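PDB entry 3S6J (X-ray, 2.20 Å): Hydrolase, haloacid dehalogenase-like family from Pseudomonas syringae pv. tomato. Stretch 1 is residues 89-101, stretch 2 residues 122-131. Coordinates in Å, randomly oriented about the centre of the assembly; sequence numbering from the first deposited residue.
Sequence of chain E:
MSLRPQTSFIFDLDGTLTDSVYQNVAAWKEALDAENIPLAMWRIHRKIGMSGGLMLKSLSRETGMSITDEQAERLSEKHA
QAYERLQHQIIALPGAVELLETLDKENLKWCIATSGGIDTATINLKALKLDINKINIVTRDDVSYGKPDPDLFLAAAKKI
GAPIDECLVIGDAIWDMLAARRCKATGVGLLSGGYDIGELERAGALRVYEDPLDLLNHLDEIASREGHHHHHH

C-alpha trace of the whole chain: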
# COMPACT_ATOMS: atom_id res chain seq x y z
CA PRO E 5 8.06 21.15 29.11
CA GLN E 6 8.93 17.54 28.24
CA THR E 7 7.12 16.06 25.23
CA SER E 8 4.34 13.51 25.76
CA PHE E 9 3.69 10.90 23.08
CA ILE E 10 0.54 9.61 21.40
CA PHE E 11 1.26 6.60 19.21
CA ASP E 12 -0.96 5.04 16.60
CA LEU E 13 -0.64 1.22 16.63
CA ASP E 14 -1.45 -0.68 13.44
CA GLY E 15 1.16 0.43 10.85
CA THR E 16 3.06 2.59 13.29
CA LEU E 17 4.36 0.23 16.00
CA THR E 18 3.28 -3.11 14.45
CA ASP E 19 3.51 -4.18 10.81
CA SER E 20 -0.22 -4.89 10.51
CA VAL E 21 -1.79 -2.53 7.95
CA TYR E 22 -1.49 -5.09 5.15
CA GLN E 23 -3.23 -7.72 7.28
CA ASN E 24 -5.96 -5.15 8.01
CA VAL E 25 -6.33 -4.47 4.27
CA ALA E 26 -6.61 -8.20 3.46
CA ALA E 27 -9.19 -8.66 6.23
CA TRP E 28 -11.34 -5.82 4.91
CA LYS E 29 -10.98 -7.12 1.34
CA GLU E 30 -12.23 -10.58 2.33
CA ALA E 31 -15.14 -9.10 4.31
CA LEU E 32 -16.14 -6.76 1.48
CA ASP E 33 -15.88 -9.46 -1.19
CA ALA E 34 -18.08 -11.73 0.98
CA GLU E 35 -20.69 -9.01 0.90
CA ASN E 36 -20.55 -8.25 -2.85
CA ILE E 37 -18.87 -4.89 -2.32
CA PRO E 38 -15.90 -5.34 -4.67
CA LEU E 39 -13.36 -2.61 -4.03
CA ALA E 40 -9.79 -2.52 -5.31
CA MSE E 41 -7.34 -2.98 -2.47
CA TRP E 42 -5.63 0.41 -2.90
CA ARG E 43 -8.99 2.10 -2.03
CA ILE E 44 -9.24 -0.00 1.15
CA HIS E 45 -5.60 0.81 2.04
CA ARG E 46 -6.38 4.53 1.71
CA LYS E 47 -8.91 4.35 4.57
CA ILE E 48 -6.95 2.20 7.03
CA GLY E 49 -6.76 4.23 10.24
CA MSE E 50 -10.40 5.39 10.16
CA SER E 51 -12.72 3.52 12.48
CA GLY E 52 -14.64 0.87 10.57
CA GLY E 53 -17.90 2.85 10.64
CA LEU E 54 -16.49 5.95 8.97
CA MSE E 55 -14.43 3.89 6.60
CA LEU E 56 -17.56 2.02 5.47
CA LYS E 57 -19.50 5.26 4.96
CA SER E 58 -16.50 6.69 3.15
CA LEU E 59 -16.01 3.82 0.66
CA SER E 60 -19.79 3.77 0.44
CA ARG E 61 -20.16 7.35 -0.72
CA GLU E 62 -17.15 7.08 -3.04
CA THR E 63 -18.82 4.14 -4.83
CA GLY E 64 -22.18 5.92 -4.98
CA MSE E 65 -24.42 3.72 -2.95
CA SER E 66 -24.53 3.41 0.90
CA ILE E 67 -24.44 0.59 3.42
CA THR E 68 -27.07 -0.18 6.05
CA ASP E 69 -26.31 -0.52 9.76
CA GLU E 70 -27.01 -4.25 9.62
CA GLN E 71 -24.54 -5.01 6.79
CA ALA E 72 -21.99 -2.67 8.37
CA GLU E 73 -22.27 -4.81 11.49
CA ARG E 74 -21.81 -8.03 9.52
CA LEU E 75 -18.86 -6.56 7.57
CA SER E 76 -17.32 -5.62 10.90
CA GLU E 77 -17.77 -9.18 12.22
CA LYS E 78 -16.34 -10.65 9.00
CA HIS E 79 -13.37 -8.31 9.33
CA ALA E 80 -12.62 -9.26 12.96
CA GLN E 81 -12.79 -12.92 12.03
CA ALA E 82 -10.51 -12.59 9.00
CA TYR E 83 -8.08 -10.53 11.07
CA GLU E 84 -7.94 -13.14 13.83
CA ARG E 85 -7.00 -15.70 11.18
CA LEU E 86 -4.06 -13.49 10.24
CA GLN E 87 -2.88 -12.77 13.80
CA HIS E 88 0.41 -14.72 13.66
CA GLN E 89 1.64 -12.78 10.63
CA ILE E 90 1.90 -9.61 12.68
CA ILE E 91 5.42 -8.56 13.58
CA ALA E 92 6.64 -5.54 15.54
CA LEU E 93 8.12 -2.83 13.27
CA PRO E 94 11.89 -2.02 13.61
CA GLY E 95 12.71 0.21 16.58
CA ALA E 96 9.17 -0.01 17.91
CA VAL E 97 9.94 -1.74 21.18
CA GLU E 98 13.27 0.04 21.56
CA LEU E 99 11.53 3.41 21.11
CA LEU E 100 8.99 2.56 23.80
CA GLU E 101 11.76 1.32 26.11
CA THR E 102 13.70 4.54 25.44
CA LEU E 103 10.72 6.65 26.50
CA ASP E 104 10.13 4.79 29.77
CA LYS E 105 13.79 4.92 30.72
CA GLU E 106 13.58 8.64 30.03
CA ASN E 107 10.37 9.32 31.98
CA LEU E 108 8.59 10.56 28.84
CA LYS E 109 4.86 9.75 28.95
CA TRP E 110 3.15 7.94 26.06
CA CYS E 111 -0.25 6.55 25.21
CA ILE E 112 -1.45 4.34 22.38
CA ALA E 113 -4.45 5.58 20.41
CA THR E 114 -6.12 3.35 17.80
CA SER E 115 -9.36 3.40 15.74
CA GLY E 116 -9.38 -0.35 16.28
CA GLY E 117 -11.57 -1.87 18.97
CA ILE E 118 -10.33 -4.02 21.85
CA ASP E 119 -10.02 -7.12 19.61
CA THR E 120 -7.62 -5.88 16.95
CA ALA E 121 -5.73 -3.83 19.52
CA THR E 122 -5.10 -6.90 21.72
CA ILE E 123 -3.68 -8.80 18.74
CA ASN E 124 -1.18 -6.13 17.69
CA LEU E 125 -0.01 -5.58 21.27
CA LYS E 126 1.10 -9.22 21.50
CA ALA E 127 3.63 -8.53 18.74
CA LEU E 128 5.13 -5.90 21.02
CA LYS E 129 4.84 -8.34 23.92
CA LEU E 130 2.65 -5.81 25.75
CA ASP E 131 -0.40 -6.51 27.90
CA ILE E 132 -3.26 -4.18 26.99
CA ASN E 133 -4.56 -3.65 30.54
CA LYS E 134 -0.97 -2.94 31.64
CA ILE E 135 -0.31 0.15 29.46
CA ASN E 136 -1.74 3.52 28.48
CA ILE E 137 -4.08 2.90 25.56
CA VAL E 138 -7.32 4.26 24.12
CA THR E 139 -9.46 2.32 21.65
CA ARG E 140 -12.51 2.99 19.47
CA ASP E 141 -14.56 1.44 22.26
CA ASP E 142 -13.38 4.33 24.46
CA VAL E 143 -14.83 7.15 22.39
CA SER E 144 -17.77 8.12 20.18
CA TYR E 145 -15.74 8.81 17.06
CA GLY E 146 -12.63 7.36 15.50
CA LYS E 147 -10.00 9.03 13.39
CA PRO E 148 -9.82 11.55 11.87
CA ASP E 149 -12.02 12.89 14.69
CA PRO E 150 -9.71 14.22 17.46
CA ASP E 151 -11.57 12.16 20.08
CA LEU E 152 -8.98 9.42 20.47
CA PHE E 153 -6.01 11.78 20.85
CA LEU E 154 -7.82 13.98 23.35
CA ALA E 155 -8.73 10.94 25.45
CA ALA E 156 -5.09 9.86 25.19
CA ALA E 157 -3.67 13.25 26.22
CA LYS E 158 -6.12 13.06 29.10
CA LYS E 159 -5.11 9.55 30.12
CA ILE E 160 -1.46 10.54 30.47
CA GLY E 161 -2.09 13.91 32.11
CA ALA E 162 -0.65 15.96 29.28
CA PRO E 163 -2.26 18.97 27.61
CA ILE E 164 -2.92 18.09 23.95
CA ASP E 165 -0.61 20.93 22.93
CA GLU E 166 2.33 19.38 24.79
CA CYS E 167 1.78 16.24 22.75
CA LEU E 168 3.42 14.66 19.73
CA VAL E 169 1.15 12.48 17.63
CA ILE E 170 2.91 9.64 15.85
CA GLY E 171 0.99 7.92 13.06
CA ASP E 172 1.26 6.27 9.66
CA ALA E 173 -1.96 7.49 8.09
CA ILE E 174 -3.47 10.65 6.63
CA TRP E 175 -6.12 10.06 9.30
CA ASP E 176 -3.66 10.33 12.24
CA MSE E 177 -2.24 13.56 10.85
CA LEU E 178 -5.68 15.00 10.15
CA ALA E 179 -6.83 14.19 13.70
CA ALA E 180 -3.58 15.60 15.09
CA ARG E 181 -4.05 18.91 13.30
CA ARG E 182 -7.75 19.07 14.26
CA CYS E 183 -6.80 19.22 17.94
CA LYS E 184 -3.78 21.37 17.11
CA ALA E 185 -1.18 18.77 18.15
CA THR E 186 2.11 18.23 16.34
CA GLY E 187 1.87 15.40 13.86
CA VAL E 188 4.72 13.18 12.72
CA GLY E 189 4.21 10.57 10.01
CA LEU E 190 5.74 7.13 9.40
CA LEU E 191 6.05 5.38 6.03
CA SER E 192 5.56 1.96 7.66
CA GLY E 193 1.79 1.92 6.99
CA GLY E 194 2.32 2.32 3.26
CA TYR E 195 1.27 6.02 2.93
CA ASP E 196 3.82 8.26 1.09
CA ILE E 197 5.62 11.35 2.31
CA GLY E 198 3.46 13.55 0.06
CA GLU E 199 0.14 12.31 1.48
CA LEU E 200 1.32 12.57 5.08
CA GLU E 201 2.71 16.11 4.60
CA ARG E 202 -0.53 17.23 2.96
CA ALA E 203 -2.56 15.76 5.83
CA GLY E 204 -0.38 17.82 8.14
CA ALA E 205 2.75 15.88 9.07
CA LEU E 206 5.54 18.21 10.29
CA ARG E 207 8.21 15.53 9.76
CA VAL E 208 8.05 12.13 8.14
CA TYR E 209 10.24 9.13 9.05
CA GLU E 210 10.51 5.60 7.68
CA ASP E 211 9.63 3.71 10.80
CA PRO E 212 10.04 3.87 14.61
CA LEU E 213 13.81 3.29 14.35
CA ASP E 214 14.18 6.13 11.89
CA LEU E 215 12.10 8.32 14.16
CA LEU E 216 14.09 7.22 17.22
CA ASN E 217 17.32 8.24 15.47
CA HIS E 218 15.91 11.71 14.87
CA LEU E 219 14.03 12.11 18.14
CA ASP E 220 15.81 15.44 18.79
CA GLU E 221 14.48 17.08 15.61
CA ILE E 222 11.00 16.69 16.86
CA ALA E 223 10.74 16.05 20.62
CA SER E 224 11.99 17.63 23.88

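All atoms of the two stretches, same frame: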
# COMPACT_ATOMS: atom_id res chain seq x y z
N GLN E 89 0.81 -13.40 11.66
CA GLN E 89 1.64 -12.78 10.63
C GLN E 89 2.21 -11.46 11.13
O GLN E 89 3.18 -10.95 10.57
CB GLN E 89 0.81 -12.55 9.36
CG GLN E 89 0.43 -13.83 8.63
CD GLN E 89 -0.21 -13.55 7.28
OE1 GLN E 89 -0.42 -12.40 6.91
NE2 GLN E 89 -0.53 -14.62 6.54
N ILE E 90 1.60 -10.95 12.19
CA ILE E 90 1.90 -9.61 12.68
C ILE E 90 3.18 -9.53 13.50
O ILE E 90 3.32 -10.15 14.55
CB ILE E 90 0.75 -9.04 13.52
CG1 ILE E 90 -0.54 -9.01 12.70
CG2 ILE E 90 1.12 -7.63 14.05
CD1 ILE E 90 -1.67 -8.31 13.38
N ILE E 91 4.10 -8.71 13.00
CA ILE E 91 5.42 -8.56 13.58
C ILE E 91 5.54 -7.12 14.08
O ILE E 91 4.84 -6.23 13.59
CB ILE E 91 6.48 -8.88 12.50
CG1 ILE E 91 6.16 -10.25 11.89
CG2 ILE E 91 7.89 -8.81 13.07
CD1 ILE E 91 6.42 -10.39 10.36
N ALA E 92 6.39 -6.89 15.08
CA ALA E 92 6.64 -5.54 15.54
C ALA E 92 7.49 -4.88 14.47
O ALA E 92 8.33 -5.54 13.86
CB ALA E 92 7.37 -5.56 16.87
N LEU E 93 7.26 -3.59 14.20
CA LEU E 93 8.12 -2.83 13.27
C LEU E 93 9.47 -2.50 13.92
O LEU E 93 9.54 -2.34 15.13
CB LEU E 93 7.40 -1.54 12.85
CG LEU E 93 6.36 -1.70 11.74
CD1 LEU E 93 5.28 -0.62 11.78
CD2 LEU E 93 7.07 -1.74 10.38
N PRO E 94 10.55 -2.35 13.10
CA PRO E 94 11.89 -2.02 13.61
C PRO E 94 11.91 -0.79 14.52
O PRO E 94 11.37 0.24 14.14
CB PRO E 94 12.69 -1.68 12.34
CG PRO E 94 12.00 -2.37 11.24
CD PRO E 94 10.53 -2.43 11.63
N GLY E 95 12.53 -0.92 15.68
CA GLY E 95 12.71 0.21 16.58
C GLY E 95 11.54 0.45 17.49
O GLY E 95 11.64 1.24 18.42
N ALA E 96 10.43 -0.23 17.21
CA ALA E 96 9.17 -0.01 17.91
C ALA E 96 9.28 -0.25 19.40
O ALA E 96 8.89 0.59 20.21
CB ALA E 96 8.09 -0.89 17.32
N VAL E 97 9.76 -1.42 19.77
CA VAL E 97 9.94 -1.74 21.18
C VAL E 97 11.04 -0.86 21.77
O VAL E 97 10.85 -0.25 22.82
CB VAL E 97 10.28 -3.24 21.38
CG1 VAL E 97 10.88 -3.45 22.75
CG2 VAL E 97 9.03 -4.10 21.18
N GLU E 98 12.17 -0.78 21.08
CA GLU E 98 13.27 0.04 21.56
C GLU E 98 12.88 1.49 21.79
O GLU E 98 13.38 2.11 22.74
CB GLU E 98 14.46 -0.00 20.61
CG GLU E 98 15.62 0.87 21.08
CD GLU E 98 16.86 0.68 20.24
OE1 GLU E 98 16.73 0.01 19.20
OE2 GLU E 98 17.95 1.18 20.62
N LEU E 99 12.01 2.03 20.94
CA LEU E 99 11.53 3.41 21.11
C LEU E 99 10.73 3.50 22.40
O LEU E 99 10.91 4.42 23.19
CB LEU E 99 10.68 3.86 19.92
CG LEU E 99 10.08 5.28 19.99
CD1 LEU E 99 11.17 6.35 20.21
CD2 LEU E 99 9.22 5.62 18.76
N LEU E 100 9.85 2.53 22.61
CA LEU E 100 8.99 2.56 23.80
C LEU E 100 9.84 2.42 25.07
O LEU E 100 9.63 3.15 26.04
CB LEU E 100 7.92 1.48 23.74
CG LEU E 100 6.82 1.72 22.70
CD1 LEU E 100 5.93 0.50 22.57
CD2 LEU E 100 6.00 2.98 23.04
N GLU E 101 10.80 1.49 25.03
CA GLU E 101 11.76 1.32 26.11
C GLU E 101 12.56 2.60 26.36
O GLU E 101 12.80 2.97 27.52
CB GLU E 101 12.70 0.16 25.79
CG GLU E 101 12.00 -1.19 25.77
CD GLU E 101 12.95 -2.37 25.56
OE1 GLU E 101 13.98 -2.21 24.86
OE2 GLU E 101 12.65 -3.46 26.10
N THR E 122 -5.73 -5.85 20.89
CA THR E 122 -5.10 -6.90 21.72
C THR E 122 -4.14 -7.74 20.89
O THR E 122 -3.06 -8.12 21.36
CB THR E 122 -6.14 -7.82 22.39
OG1 THR E 122 -7.00 -7.04 23.23
CG2 THR E 122 -5.43 -8.86 23.23
N ILE E 123 -4.53 -8.03 19.66
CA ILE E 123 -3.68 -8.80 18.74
C ILE E 123 -2.35 -8.09 18.44
O ILE E 123 -1.28 -8.69 18.55
CB ILE E 123 -4.44 -9.12 17.43
CG1 ILE E 123 -5.50 -10.19 17.69
CG2 ILE E 123 -3.46 -9.54 16.33
CD1 ILE E 123 -6.65 -10.21 16.70
N ASN E 124 -2.41 -6.81 18.07
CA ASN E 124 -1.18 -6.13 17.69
C ASN E 124 -0.22 -5.99 18.87
O ASN E 124 0.99 -6.09 18.72
CB ASN E 124 -1.47 -4.77 17.07
CG ASN E 124 -2.41 -4.87 15.89
OD1 ASN E 124 -3.38 -4.10 15.78
ND2 ASN E 124 -2.14 -5.80 15.00
N LEU E 125 -0.79 -5.76 20.06
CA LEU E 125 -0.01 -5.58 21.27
C LEU E 125 0.84 -6.80 21.62
O LEU E 125 1.94 -6.67 22.15
CB LEU E 125 -0.94 -5.26 22.44
CG LEU E 125 -1.70 -3.93 22.44
CD1 LEU E 125 -2.74 -3.95 23.53
CD2 LEU E 125 -0.76 -2.77 22.65
N LYS E 126 0.33 -7.99 21.33
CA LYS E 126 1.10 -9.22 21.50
C LYS E 126 2.44 -9.13 20.76
O LYS E 126 3.48 -9.52 21.29
CB LYS E 126 0.32 -10.43 20.98
CG LYS E 126 -1.14 -10.49 21.42
CD LYS E 126 -1.29 -11.07 22.82
CE LYS E 126 -2.75 -11.39 23.14
NZ LYS E 126 -2.88 -12.26 24.36
N ALA E 127 2.41 -8.61 19.53
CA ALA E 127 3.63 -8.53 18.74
C ALA E 127 4.67 -7.64 19.40
O ALA E 127 5.84 -7.74 19.12
CB ALA E 127 3.32 -8.02 17.34
N LEU E 128 4.22 -6.75 20.28
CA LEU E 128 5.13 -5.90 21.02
C LEU E 128 5.30 -6.46 22.42
O LEU E 128 5.79 -5.77 23.30
CB LEU E 128 4.57 -4.48 21.14
CG LEU E 128 4.19 -3.73 19.86
CD1 LEU E 128 3.33 -2.52 20.21
CD2 LEU E 128 5.43 -3.32 19.09
N LYS E 129 4.88 -7.71 22.60
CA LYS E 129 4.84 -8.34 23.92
C LYS E 129 4.40 -7.34 24.99
O LYS E 129 5.09 -7.13 25.98
CB LYS E 129 6.20 -8.94 24.28
CG LYS E 129 6.95 -9.54 23.09
CD LYS E 129 7.68 -8.46 22.30
CE LYS E 129 8.21 -8.97 20.96
NZ LYS E 129 8.48 -7.85 20.01
N LEU E 130 3.25 -6.70 24.76
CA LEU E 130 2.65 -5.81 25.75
C LEU E 130 1.24 -6.29 26.13
O LEU E 130 0.47 -6.77 25.29
CB LEU E 130 2.59 -4.36 25.24
CG LEU E 130 3.87 -3.53 25.02
CD1 LEU E 130 3.53 -2.20 24.37
CD2 LEU E 130 4.66 -3.29 26.31
N ASP E 131 0.91 -6.13 27.40
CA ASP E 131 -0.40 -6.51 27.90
C ASP E 131 -1.31 -5.27 27.91
O ASP E 131 -1.03 -4.30 28.61
CB ASP E 131 -0.27 -7.11 29.29
CG ASP E 131 -1.59 -7.58 29.86
OD1 ASP E 131 -2.63 -6.97 29.57
OD2 ASP E 131 -1.58 -8.58 30.62

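No hydrogen bond crosses between these two segments; the contact is held by apolar packing, and both residues at the closest CA approach are alanine. Along the second stretch, Thr122 stays out of reach, and the packing begins at Ile123, whose CG2 lies 3.7 Å from Ile90 CD1 although the end of its side chain leads away. The same methyl, Ile90 CD1, sits 3.0 Å from Asn124 ND2, a tight approach to a polar group whose hydrogen-bonding need is met elsewhere in the structure.

Leu125 and Lys126 make no contact. Ala127 then points toward the first stretch and marks the nearest backbone approach, with Ala127 CA 5.3 Å from Ala92 CA. Its CB lies 3.5 Å from Ile90 O, while Ala92 CB sits 3.5 Å from Ala127 O: each alanine methyl rests near a main-chain carbonyl.

Leu128 leaves CA sideways, yet its CD2 reaches Ala92 CB at 3.7 Å, Ala96 CB at 4.0 Å and Val97 CG2 at 4.2 Å, so one methyl joins the extended segment to the helix after the turn. Lys129, at positive phi, folds back so that NZ donates to Ala127 O at 2.8 Å; NZ also lies 4.0 Å from Val97 CG2. Leu130 closes the contact, CD1 to Leu100 CD1 at 4.0 Å.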